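Local coordinates for putative tagatose-6-phosphate ketose/aldose isomerase (Escherichia coli, PDB 3C3J), which is a putative SIS-family protein that assembles from two chains, each subunit carrying two SIS domains built on parallel beta sheets, at residues H103-N115 against E132-L146. Residues are numbered along the deposited sequence; the frame is centred on the assembly and turned at random.
Sequences HPLLLISFGRSGN and ECYHLPITCNEAGAL
Phe110 and Ile138 lie side by side on one face of two neighbouring parallel strands, 105-111 and 133-139, both pointing the same way. Ile138 CD1 reaches Phe110 CE1 at 3.8 Å and also meets CG2 of Ile108, 3.9 Å away, joining the two residues of strand 105-111. Helix 174-187 covers this cluster, with Met179 against both Phe110 and Ile138. Farther back on the same face, Leu106 CG stands anti to the backbone N (chi1 174°), which swings CD1 across the strand gap to within 3.8 Å of Tyr134 CB. The Tyr134 ring turns its edge to Leu105 O, while its hydroxyl is modelled so close to Glu132 OE2 that the length is doubtful; that carboxylate oxygen also forms a salt bridge with Lys51.

The other face carries Leu107 and His135, whose side chains are set at a slant, and Ser109 CB, which packs on Leu146 CD2. Helix 117-129 covers this side, Val123 touching both Ser109 and His135. Backbone bonds alternate between the strands from Leu105 N to Gly111 N, the one from Ser109 N to Leu136 O being weak.

At and past the strand ends, side chains join the backbone bonding. The Thr139 hydroxyl, anti to its own nitrogen, donates to Gly111 O at 2.7 Å. Asn141 ND2 meets Ser113 O at 2.8 Å on an in-plane lone pair, and the bond lies nearly in the amide plane. Leu146 N donates to Gly114 O (3.0 Å), and its CD1 packs 3.8 Å from Gly111 N, tying the start of helix 145-151 to the turn after strand 105-111. With helix 117-129 linking them, the strands form a beta-alpha-beta crossover at the heart of the five-stranded parallel sheet of an SIS domain.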
loop_
_atom_site.group_PDB
_atom_site.type_symbol
_atom_site.label_atom_id
_atom_site.label_comp_id
_atom_site.label_asym_id
_atom_site.label_seq_id
_atom_site.Cartn_x
_atom_site.Cartn_y
_atom_site.Cartn_z
ATOM N N HIS A 103 11.667 -0.522 -22.015
ATOM C CA HIS A 103 12.045 -1.891 -21.658
ATOM C C HIS A 103 10.972 -2.876 -22.105
ATOM O O HIS A 103 9.797 -2.501 -22.194
ATOM C CB HIS A 103 12.197 -2.065 -20.146
ATOM C CG HIS A 103 13.166 -1.122 -19.518
ATOM N ND1 HIS A 103 14.490 -1.063 -19.880
ATOM C CD2 HIS A 103 12.999 -0.204 -18.541
ATOM C CE1 HIS A 103 15.097 -0.136 -19.163
ATOM N NE2 HIS A 103 14.218 0.384 -18.326
ATOM N N PRO A 104 11.355 -4.144 -22.317
ATOM C CA PRO A 104 10.316 -5.126 -22.551
ATOM C C PRO A 104 9.504 -5.324 -21.267
ATOM O O PRO A 104 9.987 -5.036 -20.161
ATOM C CB PRO A 104 11.081 -6.411 -22.948
ATOM C CG PRO A 104 12.521 -5.996 -23.150
ATOM C CD PRO A 104 12.705 -4.757 -22.331
ATOM N N LEU A 105 8.259 -5.743 -21.434
ATOM C CA LEU A 105 7.370 -6.018 -20.316
ATOM C C LEU A 105 6.696 -7.378 -20.454
ATOM O O LEU A 105 6.215 -7.741 -21.528
ATOM C CB LEU A 105 6.287 -4.942 -20.258
ATOM C CG LEU A 105 5.134 -5.117 -19.266
ATOM C CD1 LEU A 105 5.620 -5.169 -17.813
ATOM C CD2 LEU A 105 4.096 -4.024 -19.419
ATOM N N LEU A 106 6.603 -8.100 -19.342
ATOM C CA LEU A 106 5.765 -9.269 -19.227
ATOM C C LEU A 106 4.704 -8.902 -18.193
ATOM O O LEU A 106 5.035 -8.649 -17.031
ATOM C CB LEU A 106 6.557 -10.488 -18.752
ATOM C CG LEU A 106 5.727 -11.751 -18.460
ATOM C CD1 LEU A 106 4.864 -12.173 -19.676
ATOM C CD2 LEU A 106 6.607 -12.919 -17.943
ATOM N N LEU A 107 3.460 -8.854 -18.622
ATOM C CA LEU A 107 2.344 -8.499 -17.738
ATOM C C LEU A 107 1.622 -9.760 -17.307
ATOM O O LEU A 107 1.074 -10.496 -18.148
ATOM C CB LEU A 107 1.360 -7.545 -18.428
ATOM C CG LEU A 107 0.278 -6.922 -17.546
ATOM C CD1 LEU A 107 0.912 -6.015 -16.453
ATOM C CD2 LEU A 107 -0.751 -6.159 -18.402
ATOM N N ILE A 108 1.630 -10.007 -15.996
ATOM C CA ILE A 108 0.923 -11.147 -15.415
ATOM C C ILE A 108 -0.425 -10.628 -14.889
ATOM O O ILE A 108 -0.474 -9.871 -13.922
ATOM C CB ILE A 108 1.741 -11.809 -14.312
ATOM C CG1 ILE A 108 3.096 -12.261 -14.866
ATOM C CG2 ILE A 108 0.981 -13.025 -13.731
ATOM C CD1 ILE A 108 4.122 -12.409 -13.799
ATOM N N SER A 109 -1.502 -10.964 -15.587
ATOM C CA SER A 109 -2.824 -10.392 -15.297
ATOM C C SER A 109 -3.641 -11.444 -14.556
ATOM O O SER A 109 -3.914 -12.501 -15.099
ATOM C CB SER A 109 -3.542 -10.002 -16.598
ATOM O OG SER A 109 -2.995 -8.827 -17.211
ATOM N N PHE A 110 -4.025 -11.150 -13.316
ATOM C CA PHE A 110 -4.942 -11.976 -12.547
ATOM C C PHE A 110 -6.382 -11.511 -12.724
ATOM O O PHE A 110 -6.681 -10.333 -12.593
ATOM C CB PHE A 110 -4.569 -11.898 -11.065
ATOM C CG PHE A 110 -3.208 -12.413 -10.763
ATOM C CD1 PHE A 110 -2.943 -13.767 -10.821
ATOM C CD2 PHE A 110 -2.176 -11.545 -10.414
ATOM C CE1 PHE A 110 -1.688 -14.260 -10.535
ATOM C CE2 PHE A 110 -0.890 -12.042 -10.129
ATOM C CZ PHE A 110 -0.650 -13.396 -10.196
ATOM N N GLY A 111 -7.287 -12.435 -13.003
ATOM C CA GLY A 111 -8.724 -12.110 -13.017
ATOM C C GLY A 111 -9.563 -13.360 -12.880
ATOM O O GLY A 111 -9.387 -14.327 -13.636
ATOM N N ARG A 112 -10.451 -13.364 -11.902
ATOM C CA ARG A 112 -11.375 -14.469 -11.700
ATOM C C ARG A 112 -12.264 -14.647 -12.942
ATOM O O ARG A 112 -12.236 -15.699 -13.573
ATOM C CB ARG A 112 -12.199 -14.249 -10.429
ATOM C CG ARG A 112 -13.330 -15.268 -10.268
ATOM C CD ARG A 112 -14.210 -15.049 -9.076
ATOM N NE ARG A 112 -14.563 -13.664 -8.781
ATOM C CZ ARG A 112 -15.379 -13.308 -7.786
ATOM N NH1 ARG A 112 -16.000 -14.224 -7.056
ATOM N NH2 ARG A 112 -15.609 -12.027 -7.538
ATOM N N SER A 113 -12.996 -13.612 -13.329
ATOM C CA SER A 113 -13.873 -13.686 -14.508
ATOM C C SER A 113 -13.160 -13.469 -15.828
ATOM O O SER A 113 -13.627 -13.930 -16.858
ATOM C CB SER A 113 -15.003 -12.657 -14.399
ATOM O OG SER A 113 -14.545 -11.331 -14.657
ATOM N N GLY A 114 -12.048 -12.725 -15.799
ATOM C CA GLY A 114 -11.319 -12.349 -17.001
ATOM C C GLY A 114 -12.038 -11.265 -17.786
ATOM O O GLY A 114 -11.606 -10.884 -18.873
ATOM N N ASN A 115 -13.122 -10.761 -17.205
ATOM C CA ASN A 115 -14.006 -9.820 -17.860
ATOM C C ASN A 115 -14.079 -8.441 -17.165
ATOM O O ASN A 115 -14.751 -7.533 -17.667
ATOM C CB ASN A 115 -15.423 -10.410 -17.924
ATOM C CG ASN A 115 -15.572 -11.538 -18.926
ATOM O OD1 ASN A 115 -16.359 -12.461 -18.688
ATOM N ND2 ASN A 115 -14.847 -11.480 -20.045
ATOM N N GLU A 132 7.570 -3.728 -26.817
ATOM C CA GLU A 132 7.795 -5.166 -26.662
ATOM C C GLU A 132 7.101 -5.678 -25.398
ATOM O O GLU A 132 7.661 -5.682 -24.307
ATOM C CB GLU A 132 9.294 -5.487 -26.648
ATOM C CG GLU A 132 9.546 -6.973 -26.881
ATOM C CD GLU A 132 10.997 -7.394 -26.764
ATOM O OE1 GLU A 132 11.896 -6.524 -26.687
ATOM O OE2 GLU A 132 11.215 -8.634 -26.760
ATOM N N CYS A 133 5.874 -6.134 -25.589
ATOM C CA CYS A 133 4.976 -6.468 -24.501
ATOM C C CYS A 133 4.475 -7.897 -24.662
ATOM O O CYS A 133 4.064 -8.319 -25.781
ATOM C CB CYS A 133 3.793 -5.513 -24.472
ATOM S SG CYS A 133 2.899 -5.563 -22.928
ATOM N N TYR A 134 4.552 -8.639 -23.556
ATOM C CA TYR A 134 4.111 -10.028 -23.489
ATOM C C TYR A 134 3.151 -10.162 -22.324
ATOM O O TYR A 134 3.173 -9.355 -21.396
ATOM C CB TYR A 134 5.280 -10.992 -23.313
ATOM C CG TYR A 134 6.368 -10.798 -24.334
ATOM C CD1 TYR A 134 6.314 -11.434 -25.573
ATOM C CD2 TYR A 134 7.441 -9.950 -24.066
ATOM C CE1 TYR A 134 7.308 -11.230 -26.514
ATOM C CE2 TYR A 134 8.470 -9.755 -25.008
ATOM C CZ TYR A 134 8.390 -10.395 -26.220
ATOM O OH TYR A 134 9.381 -10.183 -27.168
ATOM N N HIS A 135 2.303 -11.173 -22.398
ATOM C CA HIS A 135 1.220 -11.394 -21.412
ATOM C C HIS A 135 1.141 -12.832 -20.957
ATOM O O HIS A 135 1.234 -13.763 -21.789
ATOM C CB HIS A 135 -0.125 -11.005 -22.015
ATOM C CG HIS A 135 -0.233 -9.558 -22.328
ATOM N ND1 HIS A 135 0.029 -9.048 -23.582
ATOM C CD2 HIS A 135 -0.510 -8.500 -21.536
ATOM C CE1 HIS A 135 -0.120 -7.737 -23.546
ATOM N NE2 HIS A 135 -0.443 -7.379 -22.318
ATOM N N LEU A 136 0.946 -13.008 -19.648
ATOM C CA LEU A 136 0.597 -14.278 -19.039
ATOM C C LEU A 136 -0.611 -14.063 -18.122
ATOM O O LEU A 136 -0.466 -13.876 -16.924
ATOM C CB LEU A 136 1.768 -14.841 -18.243
ATOM C CG LEU A 136 1.620 -16.313 -17.773
ATOM C CD1 LEU A 136 2.232 -17.228 -18.795
ATOM C CD2 LEU A 136 2.269 -16.517 -16.405
ATOM N N PRO A 137 -1.819 -14.062 -18.693
ATOM C CA PRO A 137 -2.981 -14.040 -17.812
ATOM C C PRO A 137 -3.142 -15.331 -17.014
ATOM O O PRO A 137 -2.901 -16.430 -17.532
ATOM C CB PRO A 137 -4.157 -13.837 -18.766
ATOM C CG PRO A 137 -3.531 -13.521 -20.095
ATOM C CD PRO A 137 -2.191 -14.087 -20.113
ATOM N N ILE A 138 -3.511 -15.176 -15.746
ATOM C CA ILE A 138 -3.811 -16.299 -14.858
ATOM C C ILE A 138 -5.241 -16.039 -14.418
ATOM O O ILE A 138 -5.523 -15.066 -13.689
ATOM C CB ILE A 138 -2.822 -16.370 -13.677
ATOM C CG1 ILE A 138 -1.400 -16.561 -14.215
ATOM C CG2 ILE A 138 -3.195 -17.493 -12.696
ATOM C CD1 ILE A 138 -0.244 -16.643 -13.144
ATOM N N THR A 139 -6.143 -16.889 -14.884
ATOM C CA THR A 139 -7.573 -16.600 -14.846
ATOM C C THR A 139 -8.440 -17.860 -14.618
ATOM O O THR A 139 -8.041 -18.974 -14.948
ATOM C CB THR A 139 -7.983 -15.839 -16.157
ATOM O OG1 THR A 139 -9.359 -15.455 -16.108
ATOM C CG2 THR A 139 -7.722 -16.691 -17.411
ATOM N N CYS A 140 -9.630 -17.653 -14.060
ATOM C CA CYS A 140 -10.536 -18.751 -13.701
ATOM C C CYS A 140 -11.694 -18.986 -14.679
ATOM O O CYS A 140 -12.499 -19.885 -14.449
ATOM C CB CYS A 140 -11.075 -18.546 -12.265
ATOM S SG CYS A 140 -9.762 -18.289 -11.019
ATOM N N ASN A 141 -11.742 -18.248 -15.792
ATOM C CA ASN A 141 -12.844 -18.316 -16.749
ATOM C C ASN A 141 -12.349 -18.514 -18.179
ATOM O O ASN A 141 -11.765 -17.617 -18.794
ATOM C CB ASN A 141 -13.687 -17.029 -16.639
ATOM C CG ASN A 141 -14.947 -17.050 -17.491
ATOM O OD1 ASN A 141 -15.422 -18.106 -17.899
ATOM N ND2 ASN A 141 -15.532 -15.868 -17.712
ATOM N N GLU A 142 -12.575 -19.706 -18.719
ATOM C CA GLU A 142 -12.132 -20.045 -20.068
ATOM C C GLU A 142 -12.738 -19.105 -21.145
ATOM O O GLU A 142 -12.103 -18.794 -22.164
ATOM C CB GLU A 142 -12.488 -21.518 -20.361
ATOM C CG GLU A 142 -12.239 -21.950 -21.798
ATOM C CD GLU A 142 -13.359 -21.544 -22.764
ATOM O OE1 GLU A 142 -14.460 -21.107 -22.338
ATOM O OE2 GLU A 142 -13.131 -21.655 -23.963
ATOM N N ALA A 143 -13.950 -18.645 -20.887
ATOM C CA ALA A 143 -14.685 -17.816 -21.841
ATOM C C ALA A 143 -14.423 -16.305 -21.647
ATOM O O ALA A 143 -14.915 -15.499 -22.429
ATOM C CB ALA A 143 -16.167 -18.109 -21.735
ATOM N N GLY A 144 -13.652 -15.924 -20.625
ATOM C CA GLY A 144 -13.366 -14.519 -20.376
ATOM C C GLY A 144 -12.405 -13.932 -21.373
ATOM O O GLY A 144 -11.624 -14.628 -21.988
ATOM N N ALA A 145 -12.478 -12.613 -21.513
ATOM C CA ALA A 145 -11.618 -11.816 -22.373
ATOM C C ALA A 145 -10.132 -12.055 -22.126
ATOM O O ALA A 145 -9.390 -12.260 -23.080
ATOM C CB ALA A 145 -11.958 -10.343 -22.173
ATOM N N LEU A 146 -9.696 -12.077 -20.859
ATOM C CA LEU A 146 -8.281 -12.311 -20.575
ATOM C C LEU A 146 -7.798 -13.589 -21.241
ATOM O O LEU A 146 -6.758 -13.595 -21.927
ATOM C CB LEU A 146 -7.995 -12.400 -19.061
ATOM C CG LEU A 146 -7.815 -11.147 -18.223
ATOM C CD1 LEU A 146 -7.492 -11.533 -16.726
ATOM C CD2 LEU A 146 -6.778 -10.200 -18.831
HETATM O O HOH W 1 9.352 -2.345 -24.999
#